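Local coordinates for protein geranyltranstransferase (Legionella pneumophila subsp. pneumophila, PDB 3LOM) that probably condenses isoprenyl diphosphates into farnesyl diphosphate, and perhaps geranylgeranyl diphosphate, as a magnesium-dependent prenyltransferase, at residues L22-L27 against Y44-G49; I38-H43 against K109-A114. All blocks are in the same frame, centred on the assembly; numbering follows the deposited sequence.

Contact 1: L22-L27 against Y44-G49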
# COMPACT_ATOMS: atom_id res chain seq x y z
N LEU A 22 -6.53 7.76 20.58
CA LEU A 22 -7.51 8.83 20.44
C LEU A 22 -7.37 9.49 19.07
O LEU A 22 -8.38 9.85 18.44
CB LEU A 22 -7.32 9.86 21.55
CG LEU A 22 -8.45 10.31 22.49
CD1 LEU A 22 -9.46 9.21 22.82
CD2 LEU A 22 -7.85 10.89 23.77
N TYR A 23 -6.13 9.63 18.61
CA TYR A 23 -5.87 10.22 17.29
C TYR A 23 -6.30 9.29 16.16
O TYR A 23 -6.75 9.76 15.12
CB TYR A 23 -4.40 10.64 17.13
CG TYR A 23 -4.16 11.41 15.85
CD1 TYR A 23 -3.63 10.78 14.71
CD2 TYR A 23 -4.48 12.76 15.76
CE1 TYR A 23 -3.44 11.49 13.52
CE2 TYR A 23 -4.29 13.47 14.58
CZ TYR A 23 -3.76 12.83 13.47
OH TYR A 23 -3.57 13.53 12.31
N LEU A 24 -6.17 7.97 16.37
CA LEU A 24 -6.61 6.99 15.36
C LEU A 24 -8.12 6.95 15.18
O LEU A 24 -8.60 6.91 14.04
CB LEU A 24 -6.08 5.58 15.67
CG LEU A 24 -4.83 5.10 14.93
CD1 LEU A 24 -4.48 3.67 15.35
CD2 LEU A 24 -5.02 5.19 13.42
N GLU A 25 -8.86 6.98 16.30
CA GLU A 25 -10.33 7.03 16.29
C GLU A 25 -10.86 8.21 15.51
O GLU A 25 -11.71 8.03 14.62
CB GLU A 25 -10.88 7.12 17.72
CG GLU A 25 -11.39 5.81 18.27
CD GLU A 25 -12.45 5.17 17.40
OE1 GLU A 25 -13.63 5.58 17.45
OE2 GLU A 25 -12.10 4.22 16.68
N GLN A 26 -10.36 9.40 15.83
CA GLN A 26 -10.76 10.63 15.17
C GLN A 26 -10.52 10.52 13.68
O GLN A 26 -11.41 10.79 12.88
CB GLN A 26 -10.00 11.83 15.75
CG GLN A 26 -10.49 12.29 17.12
CD GLN A 26 -11.87 12.96 17.08
OE1 GLN A 26 -12.67 12.79 18.00
NE2 GLN A 26 -12.15 13.71 16.02
N LEU A 27 -9.30 10.10 13.34
CA LEU A 27 -8.88 9.85 11.96
C LEU A 27 -9.82 8.90 11.21
O LEU A 27 -10.29 9.23 10.12
CB LEU A 27 -7.45 9.31 11.97
CG LEU A 27 -6.66 9.03 10.70
CD1 LEU A 27 -6.70 10.20 9.74
CD2 LEU A 27 -5.23 8.72 11.11
N TYR A 44 -11.76 -3.26 14.54
CA TYR A 44 -11.43 -4.49 15.26
C TYR A 44 -9.91 -4.72 15.31
O TYR A 44 -9.35 -5.07 16.36
CB TYR A 44 -12.11 -5.70 14.64
CG TYR A 44 -11.79 -7.00 15.36
CD1 TYR A 44 -12.43 -7.32 16.55
CD2 TYR A 44 -10.83 -7.89 14.85
CE1 TYR A 44 -12.14 -8.50 17.23
CE2 TYR A 44 -10.52 -9.07 15.53
CZ TYR A 44 -11.18 -9.36 16.72
OH TYR A 44 -10.91 -10.52 17.40
N ALA A 45 -9.27 -4.53 14.17
CA ALA A 45 -7.85 -4.81 14.03
C ALA A 45 -6.97 -3.76 14.73
O ALA A 45 -6.01 -4.12 15.40
CB ALA A 45 -7.49 -4.93 12.57
N LEU A 46 -7.33 -2.49 14.59
CA LEU A 46 -6.50 -1.38 15.08
C LEU A 46 -6.48 -1.12 16.59
O LEU A 46 -5.58 -0.43 17.07
CB LEU A 46 -6.86 -0.07 14.37
CG LEU A 46 -6.10 0.28 13.09
CD1 LEU A 46 -6.50 1.67 12.65
CD2 LEU A 46 -4.59 0.20 13.30
N PHE A 47 -7.46 -1.62 17.33
CA PHE A 47 -7.55 -1.29 18.74
C PHE A 47 -7.50 -2.51 19.63
O PHE A 47 -8.34 -3.41 19.53
CB PHE A 47 -8.78 -0.43 19.04
CG PHE A 47 -8.75 0.90 18.37
CD1 PHE A 47 -9.43 1.10 17.17
CD2 PHE A 47 -8.03 1.96 18.92
CE1 PHE A 47 -9.40 2.35 16.54
CE2 PHE A 47 -8.00 3.21 18.29
CZ PHE A 47 -8.69 3.40 17.10
N SER A 48 -6.49 -2.53 20.50
CA SER A 48 -6.28 -3.63 21.44
C SER A 48 -5.77 -3.10 22.77
O SER A 48 -5.47 -1.91 22.91
CB SER A 48 -5.29 -4.65 20.86
OG SER A 48 -5.77 -5.21 19.65
N GLY A 49 -5.69 -4.00 23.75
CA GLY A 49 -5.06 -3.71 25.04
C GLY A 49 -3.55 -3.72 24.93
O GLY A 49 -2.98 -4.16 23.92

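Contact 2: I38-H43 against K109-A114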
# COMPACT_ATOMS: atom_id res chain seq x y z
N ILE A 38 -15.71 -3.16 6.10
CA ILE A 38 -14.38 -2.56 6.17
C ILE A 38 -14.20 -1.73 7.43
O ILE A 38 -13.28 -2.00 8.21
CB ILE A 38 -14.00 -1.80 4.87
CG1 ILE A 38 -13.98 -2.76 3.67
CG2 ILE A 38 -12.65 -1.08 5.00
CD1 ILE A 38 -13.05 -3.97 3.80
N ARG A 39 -15.09 -0.76 7.68
CA ARG A 39 -14.97 0.07 8.90
C ARG A 39 -15.09 -0.72 10.20
O ARG A 39 -14.43 -0.39 11.19
CB ARG A 39 -15.87 1.32 8.89
CG ARG A 39 -17.36 1.08 8.89
CD ARG A 39 -18.01 1.63 7.64
NE ARG A 39 -18.83 2.81 7.89
CZ ARG A 39 -19.87 3.18 7.14
NH1 ARG A 39 -20.22 2.45 6.08
NH2 ARG A 39 -20.55 4.27 7.44
N SER A 40 -15.88 -1.79 10.18
CA SER A 40 -15.95 -2.67 11.34
C SER A 40 -14.63 -3.42 11.56
O SER A 40 -14.12 -3.47 12.68
CB SER A 40 -17.12 -3.65 11.22
OG SER A 40 -17.15 -4.52 12.34
N ALA A 41 -14.07 -3.99 10.50
CA ALA A 41 -12.83 -4.76 10.63
C ALA A 41 -11.60 -3.91 10.88
O ALA A 41 -10.74 -4.29 11.68
CB ALA A 41 -12.63 -5.66 9.45
N LEU A 42 -11.53 -2.74 10.24
CA LEU A 42 -10.54 -1.72 10.58
C LEU A 42 -10.46 -1.44 12.08
O LEU A 42 -9.39 -1.49 12.67
CB LEU A 42 -10.85 -0.40 9.87
CG LEU A 42 -10.35 -0.20 8.45
CD1 LEU A 42 -11.09 0.95 7.80
CD2 LEU A 42 -8.86 0.09 8.47
N HIS A 43 -11.62 -1.17 12.69
CA HIS A 43 -11.71 -0.86 14.11
C HIS A 43 -11.38 -2.06 14.98
O HIS A 43 -10.78 -1.91 16.04
CB HIS A 43 -13.09 -0.29 14.45
CG HIS A 43 -13.25 1.14 14.04
ND1 HIS A 43 -13.87 1.52 12.86
CD2 HIS A 43 -12.86 2.29 14.64
CE1 HIS A 43 -13.86 2.83 12.76
NE2 HIS A 43 -13.25 3.33 13.83
N LYS A 109 -10.38 -14.76 11.49
CA LYS A 109 -11.21 -15.63 12.33
C LYS A 109 -12.45 -14.90 12.84
O LYS A 109 -13.53 -15.50 12.92
CB LYS A 109 -10.40 -16.21 13.50
CG LYS A 109 -9.22 -17.09 13.10
CD LYS A 109 -9.62 -18.26 12.21
CE LYS A 109 -10.35 -19.34 13.00
NZ LYS A 109 -10.88 -20.36 12.06
N ALA A 110 -12.30 -13.62 13.18
CA ALA A 110 -13.42 -12.79 13.62
C ALA A 110 -14.32 -12.40 12.46
O ALA A 110 -15.52 -12.20 12.65
CB ALA A 110 -12.91 -11.55 14.33
N PHE A 111 -13.74 -12.28 11.27
CA PHE A 111 -14.50 -11.96 10.07
C PHE A 111 -14.34 -13.09 9.09
O PHE A 111 -14.79 -14.21 9.34
CB PHE A 111 -14.06 -10.61 9.50
CG PHE A 111 -14.41 -9.44 10.38
CD1 PHE A 111 -15.60 -8.75 10.20
CD2 PHE A 111 -13.55 -9.03 11.40
CE1 PHE A 111 -15.94 -7.68 11.02
CE2 PHE A 111 -13.87 -7.96 12.23
CZ PHE A 111 -15.07 -7.28 12.04
N ASP A 112 -13.68 -12.82 7.97
CA ASP A 112 -13.29 -13.87 7.03
C ASP A 112 -11.97 -13.48 6.38
O ASP A 112 -11.48 -12.36 6.58
CB ASP A 112 -14.39 -14.14 6.00
CG ASP A 112 -14.96 -12.88 5.39
OD1 ASP A 112 -14.18 -12.02 4.93
OD2 ASP A 112 -16.20 -12.75 5.35
N GLU A 113 -11.38 -14.40 5.63
CA GLU A 113 -10.08 -14.15 5.01
C GLU A 113 -10.11 -13.01 4.00
O GLU A 113 -9.20 -12.18 4.01
CB GLU A 113 -9.54 -15.41 4.37
CG GLU A 113 -9.05 -16.46 5.34
CD GLU A 113 -8.54 -17.70 4.64
OE1 GLU A 113 -7.89 -17.56 3.57
OE2 GLU A 113 -8.80 -18.81 5.14
N ALA A 114 -11.16 -12.93 3.17
CA ALA A 114 -11.32 -11.81 2.23
C ALA A 114 -11.30 -10.43 2.91
O ALA A 114 -10.69 -9.49 2.40
CB ALA A 114 -12.57 -11.97 1.40

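Contact 1: L22-L27 against Y44-G49
Phe47 reaches across from near the C-terminal end of helix 36-46 and sets the far end of its ring against Leu24 and Glu25 of helix 5-28. Its CZ lies 3.7 Å from Leu24 CB, and that carbon approaches the ring obliquely. Glu25 also comes in at a slant: OE2 is 3.3 Å from Phe47 CE1, with carboxylate and ring planes 69° apart, and CG packs 3.8 Å from Phe47 CZ. Toward the interior, the two branches of Leu24 meet those of Leu46, with 3.9 Å between Leu24 CD2 and Leu46 CD1, and the two side chains cross at about a right angle. No hydrogen bond joins the segments; the contact is mainly apolar, with the Glu25 carboxylate and backbone N the polar atoms near the ring.

Phe47 carries CG opposite its own carbonyl carbon (chi1 -64°), which aims the ring at the neighbouring helix. Its backbone is not helical, while a bend at chi2 of Glu25 brings the carboxylate round to the ring. Outside this first shell, Glu21 and Leu28 of helix 5-28 also touch Phe47, and Lys104 donates hydrogen bonds to Tyr44 O and Ser48 OG, tethering the chain around residues 44-48. The leucine pair faces the interior of this largely helical prenyltransferase fold, where Leu46 packs on Leu81 of helix 69-91 and Met123 of helix 113-135.

Contact 2: I38-H43 against K109-A114
The Phe111 ring lies against Ala41 and Ser40 on helix 36-46. Ala41 CB sits over one face almost on the ring axis, 3.9 Å from the centroid and 12° off the normal, a CH-pi contact. The backbone comes just as close, with Ala41 CA 3.7 Å from Phe111 CZ. Ser40 meets the same ring at its edge, near the ring plane, where OG stands 3.5 Å from Phe111 CZ and 3.6 Å from Phe111 CE1.

Phe111 keeps CG trans to its carbonyl carbon and beside its backbone N (chi1 -68°), throwing the ring out from the link between helices 107-110 and 113-135. Ser40 turns OG away from its own N (chi1 179°), which carries the hydroxyl out to the ring edge. Further along the same helix, His43 is fixed by a bond back to the chain: ND1 donates to Arg39 O at 2.6 Å, nearly in the imidazole plane, consistent with a proton on ND1. That carbonyl also accepts the longer backbone bond from His43 N, and the two donors arrive from opposite faces of its plane.

At the link itself, Asp112 occupies the N-cap position of helix 113-135, and its OD1 bonds to Thr115 OG1; Thr115 and Val119 of that helix pack on Ala41. With no hydrogen bond between the segments, the attachment rests on dispersion, with a methyl over the face of the Phe111 ring and a hydroxyl oxygen at its edge.

Helix 36-46 serves both contacts, offering its C-terminal part and the residues around Phe47 to helix 5-28 in contact 1 and its middle to the link ahead of helix 113-135 in contact 2. Each depends on one phenylalanine in a non-helical backbone position, and neither has a hydrogen bond between its segments. Contact 1 is the larger and runs from a carboxylate at its margin to a buried leucine pair; contact 2 is smaller, farther from the chain centre, and sets Phe111 against a buried alanine and an exposed serine of one helix. They meet directly where Tyr44 packs on Ala110 and Phe111, and where Glu25 lies beside His43.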